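Hypoxic response protein 1 (Mycobacterium tuberculosis, PDB 1Y5H) is of unknown function but is a secreted CBS-domain homodimer of the hypoxic response that probably binds zinc and does not seem to bind AMP. Local coordinates at the interface of chains A and B. Numbering follows the deposited sequence. Chains: chain A/B, hypothetical protein RV2626C.

Contact 1: the interface of chains A and B. Residues chain A 31-32, 34-35, 57, 60; chain B 61-62, 65-66.
Two helices of the first CBS repeat of chain A, 27-37 and 57-65, receive the end of helix 57-65 of chain B in the homodimer interface, with A:Ala31 and A:Arg35 touching B:Val61, B:Ile62 and B:Ala66. CB of A:Ala31 packs 3.6 Å from CG1 of B:Val61, where the two chains come close. The two branches of B:Val61 divide the work, since CG1 stands anti to its own backbone N (chi1 176°) and turns to helix 27-37, while CG2 reaches the carbonyl O of A:Asp57 at 3.4 Å. B:Ile62 is bent at chi2 (-58°), and its tip, CD1, rests 3.7 Å from CA of A:Arg35; CG2 lies against the aliphatic stem of that arginine. The methyl CB of B:Ala66 sits 3.5 Å from O of A:Ala31 and beside CB of A:Arg35. The arginine stem then turns at chi3 (65°), and the carbonyl O of B:Ala66 lies over the guanidinium face, 3.0 Å from CZ of A:Arg35. No in-plane N-H can aim at it there; the approach is electrostatic at most, not a hydrogen bond. NH1 of A:Arg35 instead bonds an in-plane water at 2.9 Å. That water is 2.7 Å from O of B:Ile62. At the opposite flank CG2 of A:Ile60 meets CD1 of B:Leu65 at 3.5 Å, the side chains antiparallel. The contact lies where helices 27-37 and 57-65 meet the partner's helix 57-65, off to one side of the two-fold axis.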
ATOM      1  N   ALA A  31      -5.225  -7.783   8.356  1.00 17.73           N
ATOM      2  CA  ALA A  31      -5.570  -6.389   8.093  1.00 18.51           C
ATOM      3  C   ALA A  31      -5.742  -5.656   9.415  1.00 19.28           C
ATOM      4  O   ALA A  31      -5.350  -4.498   9.550  1.00 18.95           O
ATOM      5  CB  ALA A  31      -6.856  -6.313   7.274  1.00 19.61           C
ATOM      6  N   GLN A  32      -6.335  -6.336  10.391  1.00 20.47           N
ATOM      7  CA  GLN A  32      -6.533  -5.739  11.709  1.00 22.63           C
ATOM      8  C   GLN A  32      -5.201  -5.423  12.384  1.00 23.00           C
ATOM      9  O   GLN A  32      -5.068  -4.396  13.049  1.00 20.74           O
ATOM     10  CB  GLN A  32      -7.362  -6.676  12.587  1.00 25.15           C
ATOM     11  CG  GLN A  32      -8.779  -6.860  12.071  1.00 27.78           C
ATOM     12  CD  GLN A  32      -9.534  -7.974  12.764  1.00 32.33           C
ATOM     13  OE1 GLN A  32     -10.710  -8.207  12.481  1.00 36.21           O
ATOM     14  NE2 GLN A  32      -8.865  -8.674  13.672  1.00 35.13           N
HETATM   15  N   MSE A  34      -2.397  -4.698  10.879  1.00 19.76           N
HETATM   16  CA  MSE A  34      -1.770  -3.591  10.179  1.00 21.02           C
HETATM   17  C   MSE A  34      -2.351  -2.257  10.631  1.00 21.17           C
HETATM   18  O   MSE A  34      -1.639  -1.252  10.683  1.00 22.73           O
HETATM   19  CB  MSE A  34      -1.945  -3.759   8.674  1.00 20.42           C
HETATM   20  CG  MSE A  34      -1.176  -4.935   8.121  1.00 20.53           C
HETATM   21 SE   MSE A  34      -1.566  -5.123   6.261  1.00 25.14          SE
HETATM   22  CE  MSE A  34      -0.570  -6.744   5.906  1.00 22.08           C
ATOM     23  N   ARG A  35      -3.643  -2.251  10.952  1.00 22.28           N
ATOM     24  CA  ARG A  35      -4.285  -1.027  11.419  1.00 23.32           C
ATOM     25  C   ARG A  35      -3.794  -0.761  12.835  1.00 25.27           C
ATOM     26  O   ARG A  35      -3.477   0.373  13.187  1.00 25.18           O
ATOM     27  CB  ARG A  35      -5.812  -1.168  11.430  1.00 24.46           C
ATOM     28  CG  ARG A  35      -6.520   0.094  11.933  1.00 27.52           C
ATOM     29  CD  ARG A  35      -8.040   0.001  11.868  1.00 30.39           C
ATOM     30  NE  ARG A  35      -8.583  -1.025  12.752  1.00 34.23           N
ATOM     31  CZ  ARG A  35      -9.882  -1.190  12.991  1.00 35.01           C
ATOM     32  NH1 ARG A  35     -10.770  -0.393  12.412  1.00 33.68           N
ATOM     33  NH2 ARG A  35     -10.294  -2.153  13.805  1.00 37.05           N
ATOM     34  N   ASP A  57       0.107  -4.865   2.782  1.00 20.56           N
ATOM     35  CA  ASP A  57      -1.269  -4.449   2.604  1.00 18.86           C
ATOM     36  C   ASP A  57      -1.673  -4.578   1.139  1.00 19.73           C
ATOM     37  O   ASP A  57      -2.783  -5.029   0.841  1.00 18.44           O
ATOM     38  CB  ASP A  57      -1.480  -3.012   3.119  1.00 20.79           C
ATOM     39  CG  ASP A  57      -0.410  -2.025   2.643  1.00 22.18           C
ATOM     40  OD1 ASP A  57      -0.425  -0.886   3.153  1.00 24.39           O
ATOM     41  OD2 ASP A  57       0.429  -2.361   1.780  1.00 22.67           O
ATOM     42  N   ILE A  60      -2.642  -8.147   0.121  1.00 15.59           N
ATOM     43  CA  ILE A  60      -4.004  -8.518   0.486  1.00 14.48           C
ATOM     44  C   ILE A  60      -4.995  -8.063  -0.581  1.00 13.63           C
ATOM     45  O   ILE A  60      -5.926  -8.785  -0.927  1.00 15.40           O
ATOM     46  CB  ILE A  60      -4.388  -7.904   1.847  1.00 16.00           C
ATOM     47  CG1 ILE A  60      -3.535  -8.550   2.951  1.00 15.26           C
ATOM     48  CG2 ILE A  60      -5.885  -8.104   2.121  1.00 15.62           C
ATOM     49  CD1 ILE A  60      -3.803  -7.986   4.340  1.00 18.77           C
TER
ATOM     50  N   VAL B  61      -7.835  -2.038   2.838  1.00 16.93           N
ATOM     51  CA  VAL B  61      -7.376  -2.886   3.938  1.00 17.43           C
ATOM     52  C   VAL B  61      -7.705  -2.304   5.307  1.00 17.09           C
ATOM     53  O   VAL B  61      -8.266  -2.991   6.161  1.00 18.56           O
ATOM     54  CB  VAL B  61      -5.841  -3.103   3.868  1.00 17.11           C
ATOM     55  CG1 VAL B  61      -5.360  -3.917   5.076  1.00 17.44           C
ATOM     56  CG2 VAL B  61      -5.472  -3.808   2.567  1.00 16.54           C
ATOM     57  N   ILE B  62      -7.359  -1.036   5.507  1.00 17.82           N
ATOM     58  CA  ILE B  62      -7.557  -0.374   6.794  1.00 20.93           C
ATOM     59  C   ILE B  62      -8.964   0.140   7.101  1.00 20.23           C
ATOM     60  O   ILE B  62      -9.488  -0.093   8.195  1.00 21.68           O
ATOM     61  CB  ILE B  62      -6.549   0.779   6.948  1.00 22.66           C
ATOM     62  CG1 ILE B  62      -5.122   0.242   6.762  1.00 21.58           C
ATOM     63  CG2 ILE B  62      -6.701   1.433   8.312  1.00 24.55           C
ATOM     64  CD1 ILE B  62      -4.735  -0.882   7.729  1.00 25.32           C
ATOM     65  N   LEU B  65     -11.474  -3.856   5.300  1.00 17.64           N
ATOM     66  CA  LEU B  65     -11.296  -5.130   5.992  1.00 17.85           C
ATOM     67  C   LEU B  65     -11.067  -4.997   7.492  1.00 18.95           C
ATOM     68  O   LEU B  65     -11.708  -5.698   8.279  1.00 19.80           O
ATOM     69  CB  LEU B  65     -10.136  -5.916   5.373  1.00 18.27           C
ATOM     70  CG  LEU B  65     -10.187  -6.195   3.866  1.00 20.34           C
ATOM     71  CD1 LEU B  65      -8.988  -7.059   3.465  1.00 19.85           C
ATOM     72  CD2 LEU B  65     -11.489  -6.901   3.508  1.00 22.07           C
ATOM     73  N   ALA B  66     -10.163  -4.106   7.888  1.00 20.50           N
ATOM     74  CA  ALA B  66      -9.853  -3.929   9.308  1.00 22.26           C
ATOM     75  C   ALA B  66     -10.995  -3.310  10.106  1.00 24.38           C
ATOM     76  O   ALA B  66     -11.006  -3.384  11.340  1.00 27.75           O
ATOM     77  CB  ALA B  66      -8.591  -3.091   9.467  1.00 21.77           C
TER
HETATM   78  O   HOH W   1     -10.453   1.516  10.192  1.00 33.81           O

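Contact 2: the interface of chains A and B. Residues chain A 60, 65, 71; chain B 60, 65, 71.
Leucine and proline side chains from both chains meet around the two-fold axis of the homodimer, A:Leu65 and B:Leu65 ending helix 57-65 and A:Pro71 and B:Pro71 lying in the following loop. As an example of symmetric hydrophobic association, the patch works wholly through carbon contacts: no polar pair across it is near enough to bond.

The first kind of contact is aliphatic and branch to branch. CD1 of A:Leu65 lies 3.5 Å from CG2 of B:Ile60, the twin of the pair formed by A:Ile60 and B:Leu65. The two side chains lie antiparallel. In B:Ile60, CG1 is anti to the carbonyl carbon (chi1 -66°), which leaves CG2 anti to the backbone N and turned to A:Leu65; it is this short methyl branch, not the longer CG1-CD1 arm, that faces the leucine.

The second kind brings leucine against a proline ring. Each leucine sends its other methyl, CD2, to the ring of the partner chain, the two side chains roughly perpendicular. CD2 of A:Leu65 is 4.0 Å from CG of B:Pro71, and CD2 of B:Leu65 is 4.0 Å from CG of A:Pro71. CB of the ring lies near CD1 on both sides, at 4.1 Å for CD1 of A:Leu65 and CB of B:Pro71. Each leucine fork therefore spans an isoleucine and a proline of the partner, CD1 toward the isoleucine and CD2 toward the ring, with CD1 also near the ring.

Ring against ring gives the third kind: A:Pro71 and B:Pro71 meet tip to tip, their CG atoms 4.0 Å apart, the rings pointing in opposite directions from either side of the axis. These distances describe ordinary van der Waals packing.

Together the three kinds of contact tie the helix ends and the loops after them across the axis, and so help to hold the two chains together as a homodimer.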
ATOM      1  N   ILE A  60      -2.642  -8.147   0.121  1.00 15.59           N
ATOM      2  CA  ILE A  60      -4.004  -8.518   0.486  1.00 14.48           C
ATOM      3  C   ILE A  60      -4.995  -8.063  -0.581  1.00 13.63           C
ATOM      4  O   ILE A  60      -5.926  -8.785  -0.927  1.00 15.40           O
ATOM      5  CB  ILE A  60      -4.388  -7.904   1.847  1.00 16.00           C
ATOM      6  CG1 ILE A  60      -3.535  -8.550   2.951  1.00 15.26           C
ATOM      7  CG2 ILE A  60      -5.885  -8.104   2.121  1.00 15.62           C
ATOM      8  CD1 ILE A  60      -3.803  -7.986   4.340  1.00 18.77           C
ATOM      9  N   LEU A  65      -7.925 -10.065  -2.587  1.00 16.93           N
ATOM     10  CA  LEU A  65      -9.214  -9.617  -3.109  1.00 16.88           C
ATOM     11  C   LEU A  65      -9.333  -9.640  -4.627  1.00 16.80           C
ATOM     12  O   LEU A  65     -10.337 -10.116  -5.163  1.00 18.38           O
ATOM     13  CB  LEU A  65      -9.536  -8.211  -2.604  1.00 16.82           C
ATOM     14  CG  LEU A  65      -9.594  -7.998  -1.085  1.00 18.14           C
ATOM     15  CD1 LEU A  65     -10.064  -6.579  -0.793  1.00 18.38           C
ATOM     16  CD2 LEU A  65     -10.541  -9.009  -0.449  1.00 20.23           C
ATOM     17  N   PRO A  71     -11.261 -12.934   2.047  1.00 17.14           N
ATOM     18  CA  PRO A  71     -10.338 -12.549   3.122  1.00 18.05           C
ATOM     19  C   PRO A  71     -10.602 -13.219   4.466  1.00 18.15           C
ATOM     20  O   PRO A  71      -9.728 -13.217   5.340  1.00 18.62           O
ATOM     21  CB  PRO A  71     -10.484 -11.032   3.178  1.00 18.33           C
ATOM     22  CG  PRO A  71     -11.904 -10.819   2.764  1.00 20.59           C
ATOM     23  CD  PRO A  71     -12.059 -11.776   1.602  1.00 18.48           C
TER
ATOM     24  N   ILE B  60      -8.673   0.203   1.419  1.00 16.22           N
ATOM     25  CA  ILE B  60      -9.460  -1.020   1.361  1.00 15.63           C
ATOM     26  C   ILE B  60      -9.124  -1.928   2.538  1.00 15.67           C
ATOM     27  O   ILE B  60     -10.013  -2.502   3.161  1.00 16.11           O
ATOM     28  CB  ILE B  60      -9.215  -1.783   0.029  1.00 15.99           C
ATOM     29  CG1 ILE B  60      -9.748  -0.952  -1.142  1.00 17.97           C
ATOM     30  CG2 ILE B  60      -9.922  -3.140   0.054  1.00 16.41           C
ATOM     31  CD1 ILE B  60      -9.530  -1.590  -2.495  1.00 19.88           C
ATOM     32  N   LEU B  65     -11.474  -3.856   5.300  1.00 17.64           N
ATOM     33  CA  LEU B  65     -11.296  -5.130   5.992  1.00 17.85           C
ATOM     34  C   LEU B  65     -11.067  -4.997   7.492  1.00 18.95           C
ATOM     35  O   LEU B  65     -11.708  -5.698   8.279  1.00 19.80           O
ATOM     36  CB  LEU B  65     -10.136  -5.916   5.373  1.00 18.27           C
ATOM     37  CG  LEU B  65     -10.187  -6.195   3.866  1.00 20.34           C
ATOM     38  CD1 LEU B  65      -8.988  -7.059   3.465  1.00 19.85           C
ATOM     39  CD2 LEU B  65     -11.489  -6.901   3.508  1.00 22.07           C
ATOM     40  N   PRO B  71     -15.828  -6.735   1.726  1.00 18.72           N
ATOM     41  CA  PRO B  71     -15.382  -6.139   0.460  1.00 19.01           C
ATOM     42  C   PRO B  71     -16.352  -6.332  -0.708  1.00 18.26           C
ATOM     43  O   PRO B  71     -16.342  -5.548  -1.664  1.00 17.71           O
ATOM     44  CB  PRO B  71     -14.027  -6.805   0.221  1.00 19.71           C
ATOM     45  CG  PRO B  71     -14.181  -8.143   0.878  1.00 19.66           C
ATOM     46  CD  PRO B  71     -14.902  -7.794   2.167  1.00 19.54           C
TER

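The centres of the C-alpha atoms of contact 1 and contact 2 lie about 8 Å apart, and the two share A:Ile60 and B:Leu65, so they are neighbouring portions of one largely apolar interface. Helix 57-65 of both chains takes part in each. Contact 1 extends outward to helix 27-37 and ends in a polar, water-bridged margin, whereas contact 2 straddles the two-fold axis and brings in the loop beyond the helix. Symmetry repeats contact 1 with the chains exchanged; contact 2 lies on the axis, shifted along it from the level of those two flanking copies. The dimer is thus joined here through the first CBS repeats.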